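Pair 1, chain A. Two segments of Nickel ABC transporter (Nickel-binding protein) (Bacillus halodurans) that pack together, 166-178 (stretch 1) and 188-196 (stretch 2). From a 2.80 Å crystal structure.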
# COMPACT_ATOMS: atom_id res chain seq x y z
N SER A 166 16.83 -19.04 -15.64
CA SER A 166 17.65 -19.70 -14.62
C SER A 166 17.25 -19.16 -13.26
O SER A 166 16.86 -18.01 -13.14
CB SER A 166 19.15 -19.39 -14.81
OG SER A 166 19.69 -18.59 -13.74
N PHE A 167 17.45 -19.97 -12.23
CA PHE A 167 17.15 -19.54 -10.87
C PHE A 167 18.06 -20.12 -9.78
O PHE A 167 18.34 -21.31 -9.72
CB PHE A 167 15.68 -19.82 -10.55
CG PHE A 167 15.25 -19.34 -9.20
CD1 PHE A 167 15.61 -18.08 -8.75
CD2 PHE A 167 14.47 -20.15 -8.38
CE1 PHE A 167 15.22 -17.64 -7.52
CE2 PHE A 167 14.08 -19.72 -7.13
CZ PHE A 167 14.46 -18.45 -6.71
N THR A 168 18.51 -19.21 -8.92
CA THR A 168 19.38 -19.49 -7.82
C THR A 168 18.68 -18.94 -6.57
O THR A 168 18.76 -17.74 -6.30
CB THR A 168 20.72 -18.73 -7.98
OG1 THR A 168 21.36 -19.10 -9.21
CG2 THR A 168 21.66 -19.02 -6.81
N PRO A 169 17.97 -19.82 -5.82
CA PRO A 169 17.34 -19.45 -4.56
C PRO A 169 18.21 -18.63 -3.62
O PRO A 169 19.34 -18.98 -3.35
CB PRO A 169 17.02 -20.80 -3.93
CG PRO A 169 16.67 -21.66 -5.10
CD PRO A 169 17.51 -21.14 -6.27
N GLY A 170 17.68 -17.52 -3.14
CA GLY A 170 18.39 -16.78 -2.16
C GLY A 170 19.34 -15.87 -2.86
O GLY A 170 19.96 -15.02 -2.19
N SER A 171 19.43 -15.98 -4.19
CA SER A 171 20.35 -15.08 -4.89
C SER A 171 19.85 -14.18 -6.05
O SER A 171 19.74 -12.97 -5.89
CB SER A 171 21.62 -15.83 -5.26
OG SER A 171 22.62 -14.91 -5.67
N LYS A 172 19.62 -14.75 -7.22
CA LYS A 172 19.24 -14.02 -8.44
C LYS A 172 18.27 -14.88 -9.22
O LYS A 172 18.02 -16.07 -8.88
CB LYS A 172 20.45 -13.73 -9.34
CG LYS A 172 21.36 -14.93 -9.55
CD LYS A 172 22.41 -14.84 -10.70
CE LYS A 172 22.47 -16.26 -11.50
NZ LYS A 172 21.12 -17.13 -11.68
N LEU A 173 17.69 -14.28 -10.26
CA LEU A 173 17.04 -15.06 -11.29
C LEU A 173 17.41 -14.41 -12.61
O LEU A 173 17.79 -13.25 -12.65
CB LEU A 173 15.53 -15.18 -11.07
CG LEU A 173 14.65 -13.94 -11.07
CD1 LEU A 173 14.06 -13.82 -12.42
CD2 LEU A 173 13.54 -14.10 -10.10
N GLU A 174 17.29 -15.17 -13.68
CA GLU A 174 17.74 -14.70 -14.99
C GLU A 174 16.57 -14.72 -15.98
O GLU A 174 15.74 -15.67 -16.01
CB GLU A 174 18.91 -15.56 -15.52
CG GLU A 174 20.17 -15.55 -14.65
CD GLU A 174 20.88 -14.22 -14.64
OE1 GLU A 174 20.42 -13.31 -15.40
OE2 GLU A 174 21.91 -14.09 -13.90
N LEU A 175 16.50 -13.68 -16.79
CA LEU A 175 15.33 -13.52 -17.63
C LEU A 175 15.73 -13.09 -18.99
O LEU A 175 16.66 -12.28 -19.16
CB LEU A 175 14.39 -12.50 -17.03
CG LEU A 175 14.03 -12.68 -15.58
CD1 LEU A 175 13.97 -11.33 -14.99
CD2 LEU A 175 12.68 -13.38 -15.55
N VAL A 176 15.01 -13.64 -19.96
CA VAL A 176 15.31 -13.49 -21.36
C VAL A 176 14.02 -12.89 -21.93
O VAL A 176 12.94 -13.25 -21.48
CB VAL A 176 15.66 -14.88 -22.03
N ARG A 177 14.15 -11.95 -22.88
CA ARG A 177 12.99 -11.30 -23.51
C ARG A 177 12.13 -12.36 -24.11
O ARG A 177 12.64 -13.32 -24.69
CB ARG A 177 13.41 -10.36 -24.63
CG ARG A 177 12.31 -10.18 -25.65
CD ARG A 177 12.70 -9.25 -26.76
NE ARG A 177 13.67 -9.88 -27.66
CZ ARG A 177 14.97 -9.57 -27.73
NH1 ARG A 177 15.51 -8.62 -27.00
NH2 ARG A 177 15.74 -10.22 -28.59
N TYR A 178 10.81 -12.22 -23.92
CA TYR A 178 9.86 -13.13 -24.54
C TYR A 178 9.31 -12.47 -25.80
O TYR A 178 8.74 -11.38 -25.75
CB TYR A 178 8.75 -13.53 -23.59
CG TYR A 178 7.61 -14.26 -24.28
CD1 TYR A 178 7.84 -15.40 -25.07
CD2 TYR A 178 6.29 -13.80 -24.14
CE1 TYR A 178 6.77 -16.06 -25.69
CE2 TYR A 178 5.24 -14.43 -24.74
CZ TYR A 178 5.47 -15.55 -25.52
OH TYR A 178 4.37 -16.16 -26.10
N LEU A 188 14.76 -4.90 -24.48
CA LEU A 188 15.83 -5.39 -23.68
C LEU A 188 16.21 -6.75 -24.09
O LEU A 188 15.38 -7.59 -24.26
CB LEU A 188 15.34 -5.50 -22.29
CG LEU A 188 15.40 -4.25 -21.47
CD1 LEU A 188 15.14 -4.67 -20.10
CD2 LEU A 188 16.74 -3.69 -21.58
N ASP A 189 17.48 -6.98 -24.29
CA ASP A 189 17.93 -8.31 -24.56
C ASP A 189 17.76 -9.23 -23.34
O ASP A 189 17.33 -10.33 -23.48
CB ASP A 189 19.28 -8.29 -25.29
CG ASP A 189 19.17 -7.78 -26.76
OD1 ASP A 189 18.36 -8.31 -27.50
OD2 ASP A 189 19.88 -6.88 -27.22
N SER A 190 18.07 -8.77 -22.14
CA SER A 190 17.92 -9.58 -20.92
C SER A 190 17.93 -8.85 -19.56
O SER A 190 18.39 -7.76 -19.48
CB SER A 190 19.03 -10.60 -20.88
OG SER A 190 20.19 -9.99 -20.40
N VAL A 191 17.45 -9.47 -18.49
CA VAL A 191 17.50 -8.83 -17.15
C VAL A 191 17.99 -9.81 -16.12
O VAL A 191 17.50 -10.96 -16.04
CB VAL A 191 16.10 -8.42 -16.60
CG1 VAL A 191 16.20 -7.86 -15.19
CG2 VAL A 191 15.42 -7.46 -17.51
N THR A 192 18.93 -9.34 -15.30
CA THR A 192 19.26 -9.98 -14.04
C THR A 192 18.52 -9.29 -12.92
O THR A 192 18.64 -8.07 -12.71
CB THR A 192 20.77 -9.96 -13.78
OG1 THR A 192 21.46 -10.50 -14.91
CG2 THR A 192 21.12 -10.79 -12.56
N PHE A 193 17.74 -10.09 -12.21
CA PHE A 193 16.94 -9.65 -11.06
C PHE A 193 17.51 -10.35 -9.85
O PHE A 193 17.33 -11.55 -9.72
CB PHE A 193 15.46 -10.09 -11.24
CG PHE A 193 14.50 -9.47 -10.26
CD1 PHE A 193 14.49 -9.85 -8.92
CD2 PHE A 193 13.58 -8.54 -10.69
CE1 PHE A 193 13.57 -9.28 -8.02
CE2 PHE A 193 12.66 -7.96 -9.80
CZ PHE A 193 12.66 -8.33 -8.47
N SER A 194 18.16 -9.61 -8.98
CA SER A 194 18.83 -10.26 -7.87
C SER A 194 18.53 -9.55 -6.58
O SER A 194 18.09 -8.38 -6.59
CB SER A 194 20.34 -10.24 -8.11
OG SER A 194 20.72 -8.90 -8.15
N PHE A 195 18.80 -10.24 -5.46
CA PHE A 195 18.40 -9.78 -4.13
C PHE A 195 19.55 -9.58 -3.18
O PHE A 195 20.47 -10.40 -3.10
CB PHE A 195 17.52 -10.80 -3.44
CG PHE A 195 16.90 -11.78 -4.36
CD1 PHE A 195 16.02 -11.38 -5.34
CD2 PHE A 195 17.12 -13.13 -4.19
CE1 PHE A 195 15.42 -12.30 -6.15
CE2 PHE A 195 16.51 -14.06 -4.99
CZ PHE A 195 15.65 -13.65 -5.97
N ASN A 196 19.46 -8.52 -2.39
CA ASN A 196 20.36 -8.33 -1.30
C ASN A 196 19.70 -7.56 -0.17
O ASN A 196 19.35 -6.39 -0.33
CB ASN A 196 21.58 -7.58 -1.76
CG ASN A 196 22.63 -7.51 -0.69
OD1 ASN A 196 23.54 -8.34 -0.66
ND2 ASN A 196 22.49 -6.56 0.24

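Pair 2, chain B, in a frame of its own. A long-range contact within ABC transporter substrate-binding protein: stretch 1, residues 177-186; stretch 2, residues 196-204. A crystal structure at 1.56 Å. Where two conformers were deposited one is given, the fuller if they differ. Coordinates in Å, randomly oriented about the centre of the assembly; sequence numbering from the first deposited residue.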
# COMPACT_ATOMS: atom_id res chain seq x y z
N PRO B 177 -23.36 -0.21 -4.59
CA PRO B 177 -22.49 0.99 -4.58
C PRO B 177 -22.62 1.90 -3.36
O PRO B 177 -23.73 2.24 -2.95
CB PRO B 177 -22.88 1.71 -5.88
CG PRO B 177 -23.32 0.63 -6.79
CD PRO B 177 -24.03 -0.37 -5.90
N GLY B 178 -21.48 2.19 -2.76
CA GLY B 178 -21.41 3.03 -1.56
C GLY B 178 -21.95 2.40 -0.29
O GLY B 178 -21.97 3.05 0.75
N GLN B 179 -22.36 1.12 -0.34
CA GLN B 179 -22.91 0.45 0.85
C GLN B 179 -22.09 -0.78 1.24
O GLN B 179 -21.68 -0.91 2.40
CB GLN B 179 -24.38 0.04 0.65
CG GLN B 179 -25.32 1.22 0.38
CD GLN B 179 -26.77 0.83 0.47
OE1 GLN B 179 -27.32 0.62 1.56
NE2 GLN B 179 -27.46 0.73 -0.67
N SER B 180 -21.88 -1.70 0.27
CA SER B 180 -21.16 -2.94 0.54
C SER B 180 -20.76 -3.74 -0.68
O SER B 180 -21.29 -3.52 -1.77
CB SER B 180 -21.99 -3.85 1.45
OG SER B 180 -23.20 -4.28 0.86
N VAL B 181 -19.86 -4.70 -0.47
CA VAL B 181 -19.50 -5.72 -1.44
C VAL B 181 -19.90 -7.03 -0.80
O VAL B 181 -19.56 -7.27 0.37
CB VAL B 181 -18.00 -5.73 -1.82
CG1 VAL B 181 -17.72 -6.80 -2.86
CG2 VAL B 181 -17.56 -4.37 -2.32
N THR B 182 -20.60 -7.89 -1.55
CA THR B 182 -20.96 -9.21 -1.07
C THR B 182 -20.05 -10.18 -1.75
O THR B 182 -20.05 -10.28 -2.99
CB THR B 182 -22.44 -9.56 -1.37
OG1 THR B 182 -23.28 -8.56 -0.80
CG2 THR B 182 -22.84 -10.95 -0.80
N LEU B 183 -19.24 -10.88 -0.95
CA LEU B 183 -18.37 -11.92 -1.48
C LEU B 183 -18.88 -13.28 -1.02
O LEU B 183 -19.43 -13.39 0.08
CB LEU B 183 -16.91 -11.74 -1.03
CG LEU B 183 -16.24 -10.41 -1.44
CD1 LEU B 183 -16.38 -9.38 -0.34
CD2 LEU B 183 -14.78 -10.63 -1.78
N THR B 184 -18.73 -14.30 -1.87
CA THR B 184 -19.15 -15.64 -1.49
C THR B 184 -17.96 -16.58 -1.65
O THR B 184 -17.04 -16.30 -2.43
CB THR B 184 -20.35 -16.10 -2.33
OG1 THR B 184 -19.98 -16.08 -3.70
CG2 THR B 184 -21.58 -15.25 -2.10
N ALA B 185 -17.97 -17.69 -0.92
CA ALA B 185 -16.88 -18.66 -0.98
C ALA B 185 -16.78 -19.24 -2.38
O ALA B 185 -17.80 -19.55 -2.99
CB ALA B 185 -17.13 -19.78 0.01
N ASN B 186 -15.54 -19.38 -2.88
CA ASN B 186 -15.27 -20.03 -4.14
C ASN B 186 -15.28 -21.54 -3.79
O ASN B 186 -14.29 -22.06 -3.25
CB ASN B 186 -13.94 -19.57 -4.71
CG ASN B 186 -13.41 -20.39 -5.87
OD1 ASN B 186 -14.10 -21.27 -6.42
ND2 ASN B 186 -12.18 -20.12 -6.27
N LEU B 196 -15.98 -20.11 5.64
CA LEU B 196 -16.97 -19.04 5.59
C LEU B 196 -17.72 -19.18 4.26
O LEU B 196 -17.10 -19.47 3.24
CB LEU B 196 -16.29 -17.65 5.62
CG LEU B 196 -15.49 -17.29 6.87
CD1 LEU B 196 -14.82 -15.96 6.67
CD2 LEU B 196 -16.38 -17.23 8.11
N SER B 197 -19.02 -18.94 4.27
CA SER B 197 -19.81 -19.01 3.04
C SER B 197 -19.95 -17.64 2.41
O SER B 197 -20.09 -17.55 1.19
CB SER B 197 -21.20 -19.57 3.36
OG SER B 197 -21.82 -18.70 4.29
N LYS B 198 -19.89 -16.57 3.23
CA LYS B 198 -20.09 -15.21 2.74
C LYS B 198 -19.33 -14.17 3.56
O LYS B 198 -19.12 -14.36 4.76
CB LYS B 198 -21.61 -14.89 2.82
CG LYS B 198 -22.07 -13.69 1.97
CD LYS B 198 -23.59 -13.49 2.06
CE LYS B 198 -23.92 -12.28 2.88
NZ LYS B 198 -25.34 -11.87 2.71
N ILE B 199 -18.93 -13.08 2.89
CA ILE B 199 -18.33 -11.91 3.51
C ILE B 199 -19.20 -10.72 3.10
O ILE B 199 -19.42 -10.52 1.90
CB ILE B 199 -16.86 -11.66 3.12
CG1 ILE B 199 -15.95 -12.87 3.46
CG2 ILE B 199 -16.32 -10.36 3.78
CD1 ILE B 199 -14.58 -12.81 2.74
N SER B 200 -19.69 -9.96 4.08
CA SER B 200 -20.42 -8.72 3.82
C SER B 200 -19.41 -7.63 4.18
O SER B 200 -19.08 -7.44 5.36
CB SER B 200 -21.68 -8.63 4.68
OG SER B 200 -22.33 -7.38 4.44
N TYR B 201 -18.84 -6.99 3.15
CA TYR B 201 -17.78 -6.00 3.28
C TYR B 201 -18.44 -4.64 3.22
O TYR B 201 -18.83 -4.18 2.14
CB TYR B 201 -16.79 -6.23 2.14
CG TYR B 201 -15.52 -5.40 2.20
CD1 TYR B 201 -15.45 -4.16 1.57
CD2 TYR B 201 -14.37 -5.90 2.80
CE1 TYR B 201 -14.27 -3.43 1.56
CE2 TYR B 201 -13.17 -5.19 2.77
CZ TYR B 201 -13.13 -3.94 2.17
OH TYR B 201 -11.96 -3.22 2.13
N ARG B 202 -18.63 -4.03 4.39
CA ARG B 202 -19.39 -2.79 4.55
C ARG B 202 -18.56 -1.52 4.53
O ARG B 202 -17.59 -1.41 5.29
CB ARG B 202 -20.21 -2.84 5.84
CG ARG B 202 -21.33 -3.88 5.80
CD ARG B 202 -22.24 -3.79 7.02
NE ARG B 202 -22.93 -2.51 7.11
CZ ARG B 202 -23.49 -2.03 8.23
NH1 ARG B 202 -23.46 -2.74 9.35
NH2 ARG B 202 -24.09 -0.85 8.23
N PHE B 203 -19.00 -0.53 3.73
CA PHE B 203 -18.36 0.78 3.62
C PHE B 203 -18.89 1.68 4.72
O PHE B 203 -20.07 2.06 4.70
CB PHE B 203 -18.60 1.38 2.23
CG PHE B 203 -17.96 0.54 1.15
CD1 PHE B 203 -16.59 0.36 1.11
CD2 PHE B 203 -18.74 -0.06 0.16
CE1 PHE B 203 -16.00 -0.43 0.12
CE2 PHE B 203 -18.15 -0.83 -0.83
CZ PHE B 203 -16.78 -1.03 -0.84
N LEU B 204 -18.08 1.87 5.76
CA LEU B 204 -18.50 2.67 6.92
C LEU B 204 -17.39 3.64 7.24
O LEU B 204 -16.69 3.49 8.25
CB LEU B 204 -18.83 1.76 8.14
CG LEU B 204 -20.10 0.92 8.01
CD1 LEU B 204 -20.09 -0.24 8.98
CD2 LEU B 204 -21.37 1.77 8.24
O HOH W 1 -22.41 0.26 4.71
O HOH W 2 -23.24 -7.38 1.71

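Both pairs share an antiparallel ladder of two strands. In pair 1, strands 172-177 and 190-195 approach to 4.6 Å with their N-to-C directions at 167°; in pair 2, strands 180-185 and 198-203 approach to 4.6 Å at 166°. Superposing N, CA and C of 14 central residues gives an RMSD of 0.5 Å, and the buried areas are similar, 668 and 622 Å².

The register is the same. Leu173(A) with Phe193(A) and Leu175(A) with Val191(A) are the hydrogen-bonded bridges of pair 1; they match Val181(B) with Tyr201(B) and Leu183(B) with Ile199(B). Each bridge carries two reciprocal backbone bonds. At the first, Leu173(A) N to Phe193(A) O is 2.8 Å and Phe193(A) N to Leu173(A) O is 3.2 Å; in pair 2, Val181(B) N to Tyr201(B) O and Tyr201(B) N to Val181(B) O are both 2.9 Å. A further bond closes one end of each ladder: Phe195(A) N to Ser171(A) O, 2.9 Å, and Phe203(B) N to Gln179(B) O, 3.0 Å. Just before this end, Gly170(A) and Gly178(B) coincide within 0.8 Å, with phi of 85° and 71°. Positive phi favours glycine at both, and at Gly170(A) a CB would be jammed against the preceding carbonyl oxygen.

The bridge side chains of these hydrogen-bonded pairs lie on one largely apolar face, where matched residues are similar in kind. Leu175(A) and Leu183(B) have side-chain centres 0.6 Å apart, and both reach across to the aromatic position: Leu175(A) CD1 lies 4.2 Å from Phe193(A) CB, and Leu183(B) CD1 lies 4.0 Å from Tyr201(B) CB. The matched phenylalanines have side-chain centres 0.9 Å apart, although chi1 of Phe195(A) is -19°, between wells, and Phe203(B) is in the m rotamer. Phe195(A) puts CZ 4.3 Å from CE1 of Phe167(A), at the edge of that ring. Phe203(B) sets CZ 3.7 Å from CG2 of Val181(B).

The opposite face is mostly polar, with Val176(A) an exception in pair 1, and is solved differently. In pair 1, Thr192(A) OG1 donates directly to Glu174(A) OE1 at 3.0 Å. At the matching positions, the hydroxyls Thr182(B) OG1 and Ser200(B) OG lie 5.5 Å apart and are linked through water 2, which lies 2.9 Å from Ser200(B) OG and 2.8 Å from Thr182(B) OG1, and also 3.2 Å from Ser180(B) OG. Ser180(B) matches Lys172(A), whose NZ donates within its own stretch to Ser166(A) OG at 2.9 Å and to Thr168(A) OG1 at 3.2 Å.

The other end differs in chemistry. Arg177(A) forms a salt bridge with Asp189(A), NH1 to OD1 2.9 Å with an N-H...O angle of 168°, and NH1 makes a weak bond to Leu188(A) O, also 2.9 Å. At the matching positions, Ala185(B) and Ser197(B) use the backbone: Ala185(B) N donates to Ser197(B) O at 3.0 Å, while Ala185(B) CB packs 3.2 Å from Leu196(B) O. A long charged side chain and a short apolar one thus both reach the carbonyl of the matched leucine.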